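Local coordinates for protein N-alpha-acetyltransferase 30 (Saccharomyces cerevisiae, PDB 6YGA) that catalyses the transfer of an acetyl group from acetyl-CoA to the N-terminal methionine of proteins, as the catalytic subunit of the NatC complex, at residues F135-R140 / F152-P157; M116-V121 / F142-N147. All blocks are in the same frame, centred on the assembly; numbering follows the deposited sequence.

Contact 1. Residues F135-R140 / F152-P157. With EDO (1,2-ethanediol), chain B.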
ATOM      1  N   PHE A 135     -14.534   1.751 -18.231  1.00 40.90           N
ATOM      2  CA  PHE A 135     -13.370   1.583 -17.377  1.00 39.23           C
ATOM      3  C   PHE A 135     -13.625   0.489 -16.348  1.00 40.16           C
ATOM      4  O   PHE A 135     -14.746   0.324 -15.856  1.00 42.88           O
ATOM      5  CB  PHE A 135     -13.040   2.894 -16.660  1.00 40.51           C
ATOM      6  CG  PHE A 135     -12.294   3.893 -17.502  1.00 40.52           C
ATOM      7  CD1 PHE A 135     -12.977   4.768 -18.335  1.00 41.26           C
ATOM      8  CD2 PHE A 135     -10.912   3.977 -17.438  1.00 39.41           C
ATOM      9  CE1 PHE A 135     -12.293   5.697 -19.101  1.00 42.58           C
ATOM     10  CE2 PHE A 135     -10.219   4.905 -18.203  1.00 41.19           C
ATOM     11  CZ  PHE A 135     -10.911   5.767 -19.034  1.00 42.48           C
ATOM     12  N   ILE A 136     -12.574  -0.263 -16.027  1.00 36.43           N
ATOM     13  CA  ILE A 136     -12.607  -1.218 -14.930  1.00 36.25           C
ATOM     14  C   ILE A 136     -11.390  -0.979 -14.050  1.00 36.59           C
ATOM     15  O   ILE A 136     -10.362  -0.460 -14.493  1.00 35.47           O
ATOM     16  CB  ILE A 136     -12.652  -2.686 -15.409  1.00 35.80           C
ATOM     17  CG1 ILE A 136     -11.475  -2.993 -16.336  1.00 32.98           C
ATOM     18  CG2 ILE A 136     -13.982  -2.988 -16.087  1.00 33.83           C
ATOM     19  CD1 ILE A 136     -11.420  -4.439 -16.790  1.00 32.21           C
ATOM     20  N   ARG A 137     -11.528  -1.357 -12.784  1.00 35.23           N
ATOM     21  CA  ARG A 137     -10.454  -1.210 -11.813  1.00 33.70           C
ATOM     22  C   ARG A 137      -9.441  -2.333 -11.987  1.00 34.51           C
ATOM     23  O   ARG A 137      -9.796  -3.517 -11.954  1.00 36.56           O
ATOM     24  CB  ARG A 137     -11.028  -1.215 -10.399  1.00 33.93           C
ATOM     25  CG  ARG A 137     -12.262  -0.337 -10.262  1.00 37.32           C
ATOM     26  CD  ARG A 137     -12.991  -0.559  -8.954  1.00 39.52           C
ATOM     27  NE  ARG A 137     -14.266   0.151  -8.940  1.00 41.70           N
ATOM     28  CZ  ARG A 137     -15.172   0.053  -7.973  1.00 44.88           C
ATOM     29  NH1 ARG A 137     -14.951  -0.732  -6.927  1.00 47.14           N
ATOM     30  NH2 ARG A 137     -16.304   0.739  -8.055  1.00 46.05           N
HETATM   31  N   MSE A 138      -8.181  -1.963 -12.172  1.00 31.87           N
HETATM   32  CA  MSE A 138      -7.131  -2.939 -12.416  1.00 35.89           C
HETATM   33  C   MSE A 138      -6.153  -3.037 -11.254  1.00 38.58           C
HETATM   34  O   MSE A 138      -5.314  -3.937 -11.217  1.00 41.72           O
HETATM   35  CB  MSE A 138      -6.375  -2.594 -13.702  1.00 36.78           C
HETATM   36  CG  MSE A 138      -7.201  -2.795 -14.962  1.00 38.61           C
HETATM   37 SE   MSE A 138      -7.836  -4.632 -15.112  0.58 44.24          SE
HETATM   38  CE  MSE A 138      -6.120  -5.534 -15.326  1.00 46.13           C
ATOM     39  N   LYS A 139      -6.268  -2.121 -10.296  1.00 38.88           N
ATOM     40  CA  LYS A 139      -5.295  -2.057  -9.217  1.00 38.52           C
ATOM     41  C   LYS A 139      -5.838  -1.167  -8.111  1.00 36.40           C
ATOM     42  O   LYS A 139      -6.601  -0.233  -8.372  1.00 37.18           O
ATOM     43  CB  LYS A 139      -3.953  -1.516  -9.728  1.00 43.79           C
ATOM     44  CG  LYS A 139      -2.764  -1.744  -8.814  1.00 48.12           C
ATOM     45  CD  LYS A 139      -1.498  -1.209  -9.473  1.00 50.60           C
ATOM     46  CE  LYS A 139      -0.240  -1.659  -8.756  1.00 53.71           C
ATOM     47  NZ  LYS A 139       0.976  -1.204  -9.481  1.00 56.32           N
ATOM     48  N   ARG A 140      -5.437  -1.466  -6.879  1.00 35.06           N
ATOM     49  CA  ARG A 140      -5.747  -0.635  -5.722  1.00 36.65           C
ATOM     50  C   ARG A 140      -4.445  -0.274  -5.027  1.00 39.38           C
ATOM     51  O   ARG A 140      -3.645  -1.159  -4.704  1.00 41.27           O
ATOM     52  CB  ARG A 140      -6.686  -1.349  -4.747  1.00 37.82           C
ATOM     53  CG  ARG A 140      -7.272  -0.439  -3.673  1.00 36.87           C
ATOM     54  CD  ARG A 140      -8.069  -1.238  -2.649  1.00 38.25           C
ATOM     55  NE  ARG A 140      -8.563  -0.413  -1.547  1.00 38.83           N
ATOM     56  CZ  ARG A 140      -9.846  -0.129  -1.339  1.00 39.21           C
ATOM     57  NH1 ARG A 140     -10.777  -0.605  -2.155  1.00 38.03           N
ATOM     58  NH2 ARG A 140     -10.200   0.628  -0.309  1.00 38.00           N
ATOM     59  N   PHE A 152      -7.841   3.725  -6.886  1.00 37.73           N
ATOM     60  CA  PHE A 152      -8.060   2.717  -7.910  1.00 38.16           C
ATOM     61  C   PHE A 152      -7.326   3.148  -9.173  1.00 41.03           C
ATOM     62  O   PHE A 152      -7.294   4.338  -9.508  1.00 39.59           O
ATOM     63  CB  PHE A 152      -9.552   2.531  -8.215  1.00 36.62           C
ATOM     64  CG  PHE A 152     -10.293   1.699  -7.200  1.00 36.96           C
ATOM     65  CD1 PHE A 152      -9.700   0.587  -6.626  1.00 36.40           C
ATOM     66  CD2 PHE A 152     -11.590   2.025  -6.829  1.00 38.25           C
ATOM     67  CE1 PHE A 152     -10.385  -0.180  -5.698  1.00 39.72           C
ATOM     68  CE2 PHE A 152     -12.280   1.261  -5.899  1.00 38.90           C
ATOM     69  CZ  PHE A 152     -11.677   0.160  -5.335  1.00 39.59           C
ATOM     70  N   LYS A 153      -6.720   2.183  -9.852  1.00 41.96           N
ATOM     71  CA  LYS A 153      -6.163   2.391 -11.180  1.00 42.04           C
ATOM     72  C   LYS A 153      -7.194   1.920 -12.194  1.00 40.26           C
ATOM     73  O   LYS A 153      -7.524   0.730 -12.236  1.00 39.84           O
ATOM     74  CB  LYS A 153      -4.848   1.629 -11.341  1.00 44.71           C
ATOM     75  CG  LYS A 153      -4.117   1.888 -12.643  1.00 47.40           C
ATOM     76  CD  LYS A 153      -2.800   1.134 -12.681  1.00 50.97           C
ATOM     77  CE  LYS A 153      -1.882   1.689 -13.751  1.00 57.38           C
ATOM     78  NZ  LYS A 153      -0.495   1.172 -13.596  1.00 61.91           N
ATOM     79  N   LEU A 154      -7.717   2.849 -12.989  1.00 38.15           N
ATOM     80  CA  LEU A 154      -8.754   2.552 -13.969  1.00 37.54           C
ATOM     81  C   LEU A 154      -8.147   2.504 -15.362  1.00 37.99           C
ATOM     82  O   LEU A 154      -7.326   3.353 -15.721  1.00 41.15           O
ATOM     83  CB  LEU A 154      -9.868   3.597 -13.930  1.00 39.93           C
ATOM     84  CG  LEU A 154     -10.552   3.805 -12.580  1.00 44.50           C
ATOM     85  CD1 LEU A 154     -11.648   4.858 -12.666  1.00 48.16           C
ATOM     86  CD2 LEU A 154     -11.110   2.492 -12.077  1.00 43.61           C
ATOM     87  N   ILE A 155      -8.564   1.508 -16.145  1.00 35.52           N
ATOM     88  CA  ILE A 155      -8.076   1.304 -17.504  1.00 36.67           C
ATOM     89  C   ILE A 155      -9.259   1.022 -18.421  1.00 36.98           C
ATOM     90  O   ILE A 155     -10.134   0.214 -18.090  1.00 36.48           O
ATOM     91  CB  ILE A 155      -7.053   0.155 -17.577  1.00 37.14           C
ATOM     92  CG1 ILE A 155      -5.819   0.486 -16.738  1.00 41.20           C
ATOM     93  CG2 ILE A 155      -6.657  -0.119 -19.021  1.00 35.03           C
ATOM     94  CD1 ILE A 155      -4.703  -0.505 -16.897  1.00 42.83           C
ATOM     95  N   LEU A 156      -9.284   1.697 -19.562  1.00 37.13           N
ATOM     96  CA  LEU A 156     -10.285   1.477 -20.602  1.00 38.01           C
ATOM     97  C   LEU A 156      -9.573   0.974 -21.846  1.00 40.55           C
ATOM     98  O   LEU A 156      -8.800   1.731 -22.467  1.00 40.81           O
ATOM     99  CB  LEU A 156     -11.054   2.761 -20.907  1.00 37.14           C
ATOM    100  CG  LEU A 156     -11.995   2.741 -22.112  1.00 38.34           C
ATOM    101  CD1 LEU A 156     -13.213   1.877 -21.821  1.00 37.75           C
ATOM    102  CD2 LEU A 156     -12.408   4.156 -22.502  1.00 40.52           C
ATOM    103  N   PRO A 157      -9.790  -0.277 -22.248  1.00 38.71           N
ATOM    104  CA  PRO A 157      -9.067  -0.828 -23.401  1.00 39.76           C
ATOM    105  C   PRO A 157      -9.735  -0.430 -24.712  1.00 41.91           C
ATOM    106  O   PRO A 157     -10.953  -0.557 -24.876  1.00 43.45           O
ATOM    107  CB  PRO A 157      -9.141  -2.339 -23.167  1.00 37.65           C
ATOM    108  CG  PRO A 157     -10.432  -2.521 -22.456  1.00 37.12           C
ATOM    109  CD  PRO A 157     -10.669  -1.277 -21.620  1.00 38.34           C
TER
HETATM  110  C1  EDO B 823      -6.815  -8.201 -12.923  1.00 68.72           C
HETATM  111  O1  EDO B 823      -8.023  -8.514 -12.221  1.00 66.40           O
HETATM  112  C2  EDO B 823      -5.820  -7.530 -11.980  1.00 70.16           C
HETATM  113  O2  EDO B 823      -6.335  -6.268 -11.542  1.00 70.04           O

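Contact 2. Residues M116-V121 / F142-N147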
HETATM    1  N   MSE A 116      -5.643   5.358 -19.229  1.00 35.35           N
HETATM    2  CA  MSE A 116      -5.413   5.072 -17.817  1.00 35.63           C
HETATM    3  C   MSE A 116      -5.569   6.324 -16.958  1.00 39.24           C
HETATM    4  O   MSE A 116      -5.171   7.417 -17.359  1.00 40.27           O
HETATM    5  CB  MSE A 116      -4.021   4.464 -17.620  1.00 36.36           C
HETATM    6  CG  MSE A 116      -3.765   3.886 -16.235  1.00 36.02           C
HETATM    7 SE   MSE A 116      -3.138   5.199 -14.935  0.54 36.29          SE
HETATM    8  CE  MSE A 116      -1.255   5.234 -15.430  1.00 37.41           C
ATOM      9  N   LEU A 117      -6.155   6.153 -15.774  1.00 39.97           N
ATOM     10  CA  LEU A 117      -6.281   7.235 -14.812  1.00 41.27           C
ATOM     11  C   LEU A 117      -6.263   6.645 -13.410  1.00 41.29           C
ATOM     12  O   LEU A 117      -6.483   5.447 -13.214  1.00 41.29           O
ATOM     13  CB  LEU A 117      -7.562   8.054 -15.039  1.00 43.44           C
ATOM     14  CG  LEU A 117      -8.898   7.356 -14.752  1.00 43.33           C
ATOM     15  CD1 LEU A 117      -9.431   7.721 -13.372  1.00 43.91           C
ATOM     16  CD2 LEU A 117      -9.929   7.670 -15.827  1.00 43.53           C
ATOM     17  N   GLU A 118      -5.990   7.505 -12.436  1.00 42.30           N
ATOM     18  CA  GLU A 118      -6.093   7.161 -11.027  1.00 43.21           C
ATOM     19  C   GLU A 118      -7.171   8.023 -10.393  1.00 47.12           C
ATOM     20  O   GLU A 118      -7.347   9.188 -10.768  1.00 53.42           O
ATOM     21  CB  GLU A 118      -4.763   7.363 -10.294  1.00 45.51           C
ATOM     22  CG  GLU A 118      -3.601   6.579 -10.877  1.00 48.23           C
ATOM     23  CD  GLU A 118      -2.648   7.446 -11.672  1.00 51.36           C
ATOM     24  OE1 GLU A 118      -2.907   8.663 -11.795  1.00 52.56           O
ATOM     25  OE2 GLU A 118      -1.635   6.910 -12.168  1.00 52.93           O
ATOM     26  N   THR A 119      -7.894   7.448  -9.437  1.00 45.88           N
ATOM     27  CA  THR A 119      -8.948   8.171  -8.748  1.00 47.19           C
ATOM     28  C   THR A 119      -9.086   7.609  -7.341  1.00 44.82           C
ATOM     29  O   THR A 119      -8.612   6.510  -7.038  1.00 43.02           O
ATOM     30  CB  THR A 119     -10.280   8.088  -9.510  1.00 51.35           C
ATOM     31  OG1 THR A 119     -11.211   9.027  -8.961  1.00 57.51           O
ATOM     32  CG2 THR A 119     -10.868   6.697  -9.410  1.00 49.04           C
ATOM     33  N   GLU A 120      -9.726   8.392  -6.477  1.00 45.17           N
ATOM     34  CA  GLU A 120      -9.951   7.966  -5.105  1.00 44.96           C
ATOM     35  C   GLU A 120     -11.001   6.865  -5.061  1.00 46.77           C
ATOM     36  O   GLU A 120     -11.985   6.894  -5.805  1.00 49.07           O
ATOM     37  CB  GLU A 120     -10.404   9.149  -4.248  1.00 46.97           C
ATOM     38  CG  GLU A 120      -9.465  10.351  -4.266  1.00 49.46           C
ATOM     39  CD  GLU A 120      -9.761  11.332  -5.393  1.00 56.11           C
ATOM     40  OE1 GLU A 120     -10.440  10.949  -6.370  1.00 57.87           O
ATOM     41  OE2 GLU A 120      -9.315  12.496  -5.298  1.00 58.94           O
ATOM     42  N   VAL A 121     -10.793   5.885  -4.177  1.00 48.23           N
ATOM     43  CA  VAL A 121     -11.794   4.841  -4.003  1.00 50.97           C
ATOM     44  C   VAL A 121     -13.052   5.391  -3.348  1.00 55.41           C
ATOM     45  O   VAL A 121     -14.123   4.782  -3.457  1.00 55.77           O
ATOM     46  CB  VAL A 121     -11.223   3.668  -3.187  1.00 50.73           C
ATOM     47  CG1 VAL A 121      -9.858   3.270  -3.721  1.00 47.49           C
ATOM     48  CG2 VAL A 121     -11.142   4.030  -1.716  1.00 54.11           C
ATOM     49  N   PHE A 142      -2.437   1.350  -1.869  1.00 38.87           N
ATOM     50  CA  PHE A 142      -2.616   1.594  -0.441  1.00 37.76           C
ATOM     51  C   PHE A 142      -2.189   3.014  -0.076  1.00 38.58           C
ATOM     52  O   PHE A 142      -1.029   3.393  -0.274  1.00 39.48           O
ATOM     53  CB  PHE A 142      -1.817   0.564   0.352  1.00 40.50           C
ATOM     54  CG  PHE A 142      -1.928   0.713   1.842  1.00 43.72           C
ATOM     55  CD1 PHE A 142      -3.045   0.250   2.517  1.00 45.25           C
ATOM     56  CD2 PHE A 142      -0.900   1.290   2.569  1.00 43.74           C
ATOM     57  CE1 PHE A 142      -3.144   0.380   3.889  1.00 45.15           C
ATOM     58  CE2 PHE A 142      -0.991   1.418   3.939  1.00 45.48           C
ATOM     59  CZ  PHE A 142      -2.115   0.964   4.601  1.00 45.37           C
ATOM     60  N   ARG A 143      -3.136   3.792   0.460  1.00 39.55           N
ATOM     61  CA  ARG A 143      -2.891   5.157   0.937  1.00 41.37           C
ATOM     62  C   ARG A 143      -2.240   6.021  -0.142  1.00 42.36           C
ATOM     63  O   ARG A 143      -1.376   6.856   0.135  1.00 40.86           O
ATOM     64  CB  ARG A 143      -2.057   5.150   2.221  1.00 40.99           C
ATOM     65  CG  ARG A 143      -2.781   4.541   3.412  1.00 42.65           C
ATOM     66  CD  ARG A 143      -1.985   4.691   4.698  1.00 45.54           C
ATOM     67  NE  ARG A 143      -1.708   6.089   5.006  1.00 51.05           N
ATOM     68  CZ  ARG A 143      -2.555   6.897   5.636  1.00 53.35           C
ATOM     69  NH1 ARG A 143      -3.739   6.445   6.022  1.00 53.91           N
ATOM     70  NH2 ARG A 143      -2.220   8.156   5.877  1.00 54.29           N
ATOM     71  N   TYR A 144      -2.667   5.809  -1.389  1.00 43.39           N
ATOM     72  CA  TYR A 144      -2.142   6.583  -2.509  1.00 43.93           C
ATOM     73  C   TYR A 144      -2.435   8.067  -2.337  1.00 47.15           C
ATOM     74  O   TYR A 144      -1.625   8.918  -2.726  1.00 48.54           O
ATOM     75  CB  TYR A 144      -2.744   6.048  -3.808  1.00 42.70           C
ATOM     76  CG  TYR A 144      -2.198   6.655  -5.080  1.00 42.83           C
ATOM     77  CD1 TYR A 144      -1.076   6.120  -5.704  1.00 43.87           C
ATOM     78  CD2 TYR A 144      -2.823   7.739  -5.677  1.00 43.80           C
ATOM     79  CE1 TYR A 144      -0.582   6.662  -6.876  1.00 45.28           C
ATOM     80  CE2 TYR A 144      -2.339   8.290  -6.845  1.00 45.68           C
ATOM     81  CZ  TYR A 144      -1.218   7.748  -7.442  1.00 47.15           C
ATOM     82  OH  TYR A 144      -0.736   8.297  -8.607  1.00 51.51           O
ATOM     83  N   TYR A 145      -3.586   8.400  -1.753  1.00 48.96           N
ATOM     84  CA  TYR A 145      -3.955   9.779  -1.461  1.00 51.08           C
ATOM     85  C   TYR A 145      -3.775  10.123   0.013  1.00 54.51           C
ATOM     86  O   TYR A 145      -4.497  10.976   0.542  1.00 57.18           O
ATOM     87  CB  TYR A 145      -5.394  10.053  -1.903  1.00 52.92           C
ATOM     88  CG  TYR A 145      -5.588   9.952  -3.398  1.00 52.84           C
ATOM     89  CD1 TYR A 145      -5.115  10.945  -4.246  1.00 50.59           C
ATOM     90  CD2 TYR A 145      -6.238   8.862  -3.963  1.00 50.47           C
ATOM     91  CE1 TYR A 145      -5.282  10.857  -5.613  1.00 51.57           C
ATOM     92  CE2 TYR A 145      -6.412   8.767  -5.331  1.00 49.87           C
ATOM     93  CZ  TYR A 145      -5.931   9.767  -6.152  1.00 52.26           C
ATOM     94  OH  TYR A 145      -6.094   9.686  -7.516  1.00 54.11           O
ATOM     95  N   LEU A 146      -2.828   9.466   0.685  1.00 55.31           N
ATOM     96  CA  LEU A 146      -2.431   9.789   2.059  1.00 56.50           C
ATOM     97  C   LEU A 146      -3.652   9.654   2.960  1.00 54.01           C
ATOM     98  O   LEU A 146      -4.265   8.573   2.979  1.00 51.92           O
ATOM     99  CB  LEU A 146      -1.760  11.163   2.049  1.00 62.19           C
ATOM    100  CG  LEU A 146      -0.673  11.363   0.990  1.00 65.78           C
ATOM    101  CD1 LEU A 146      -0.444  12.843   0.723  1.00 67.92           C
ATOM    102  CD2 LEU A 146       0.619  10.684   1.419  1.00 66.81           C
ATOM    103  N   ASN A 147      -4.051  10.692   3.699  1.00 55.68           N
ATOM    104  CA  ASN A 147      -5.191  10.588   4.601  1.00 56.19           C
ATOM    105  C   ASN A 147      -6.528  10.603   3.871  1.00 56.25           C
ATOM    106  O   ASN A 147      -7.564  10.412   4.517  1.00 57.23           O
ATOM    107  CB  ASN A 147      -5.148  11.718   5.636  1.00 59.14           C
ATOM    108  CG  ASN A 147      -3.878  11.696   6.480  1.00 60.20           C
ATOM    109  OD1 ASN A 147      -3.224  10.661   6.614  1.00 60.01           O
ATOM    110  ND2 ASN A 147      -3.532  12.842   7.058  1.00 62.89           N
TER

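Contact 1. Residues F135-R140 / F152-P157
Leu156 CB sits over one face of the Phe135 ring, 3.4 Å from the ring centroid and almost on its normal, while Leu154 C lies in the ring plane at the edge; Tyr130 adds an edge-to-face ring contact. Phe152 carries Arg137 CD on one face, 3.7 Å from its ring centroid, and has Lys139 O at its edge. The extended Arg137 chain runs on past the rim, its guanidinium plane 19° from that of the ring, and NH1 ends 3.5 Å from Phe152 CE2. Arg140 instead turns its guanidinium nearly perpendicular to that ring. Arg137 pairs with Glu131 and Arg140 with Asp150; Arg137 NH1 also bonds to Asp458 O and Arg140 NH1 to Leu457 O, both of the N-alpha-acetyltransferase 35 chain.

Underneath runs an antiparallel hairpin. Ile136 and Ile155 form a hydrogen-bonded pair, with Ile155 N to Ile136 O at 3.1 Å. Met138 N meets Lys153 O at 2.8 Å, nearly along the C=O axis, yet Lys153 N bonds to Lys139 O, also at 2.8 Å. The extra residue on 136-140 makes a beta bulge. A 1,2-ethanediol, probably from the crystallisation liquor, donates a hydrogen bond from O2 to Met138 O (2.6 Å) and bonds Arg588 of the N-alpha-acetyltransferase 35 chain. Leu154 and Phe152 lean on Leu127 of helix 124-131, Phe135 and Leu156 on Ile104 of helix 95-109, and strand 114-120 flanks 152-157 along its other edge.

Contact 2. Residues M116-V121 / F142-N147
Phe142 opens the hairpin loop between strands 136-141 and 151-157 of the GNAT fold, which in related N-terminal acetyltransferases helps line the peptide-binding groove; its ring meets Tyr107 of the N-alpha-acetyltransferase 35 chain edge-to-face. Arg143 starts a type I turn closed by Leu146 N bonding back to Arg143 O, and its NH2 reaches Asn147 OD1 at 2.8 Å, nearly in the guanidinium plane. Tyr144, with CG anti to the backbone N (chi1 -174°), sends its hydroxyl toward the end of strand 114-120, where OH stops 3.7 Å from Glu118 CD. With Glu118 OE1 and OE2 both 3.9 Å from Tyr144 OH, the two only pack together; OE1 is hydrogen-bonded to Tyr80 OH. Tyr145 has its ring sandwiched: Tyr144 CD2 stands 3.7 Å above the centre of one face, and Glu120 CG covers the opposite face nearer the rim. Its hydroxyl lies over the backbone of Glu118 and Thr119, but the angle to Thr119 N is too poor for a hydrogen bond. Bent at chi2, Glu120 brings its carboxylate to within 25° of parallel with the Tyr145 ring, while OE1 accepts a bond from Asn123 ND2 and a weak one (3.3 Å) from Thr119 OG1.

From the N terminus, the first of the four segments to appear is 116-121, after most of the sheet is built; the chain then passes through helix 124-131 and returns as 135-140. The loop 142-147 folds back onto the end of 116-121, so contact 2 closes a loop that encloses that helix and the strand after it. Last comes 152-157, and contact 1 closes the hairpin around the loop of contact 2. The segments alternate: the two contacts cross. They join where 152-157 lies antiparallel between 116-121 and 135-140, with Leu154 N 2.9 Å from Leu117 O and Phe152 N equally close to Thr119 O. Together they tie the last three sheet strands to the hairpin tip.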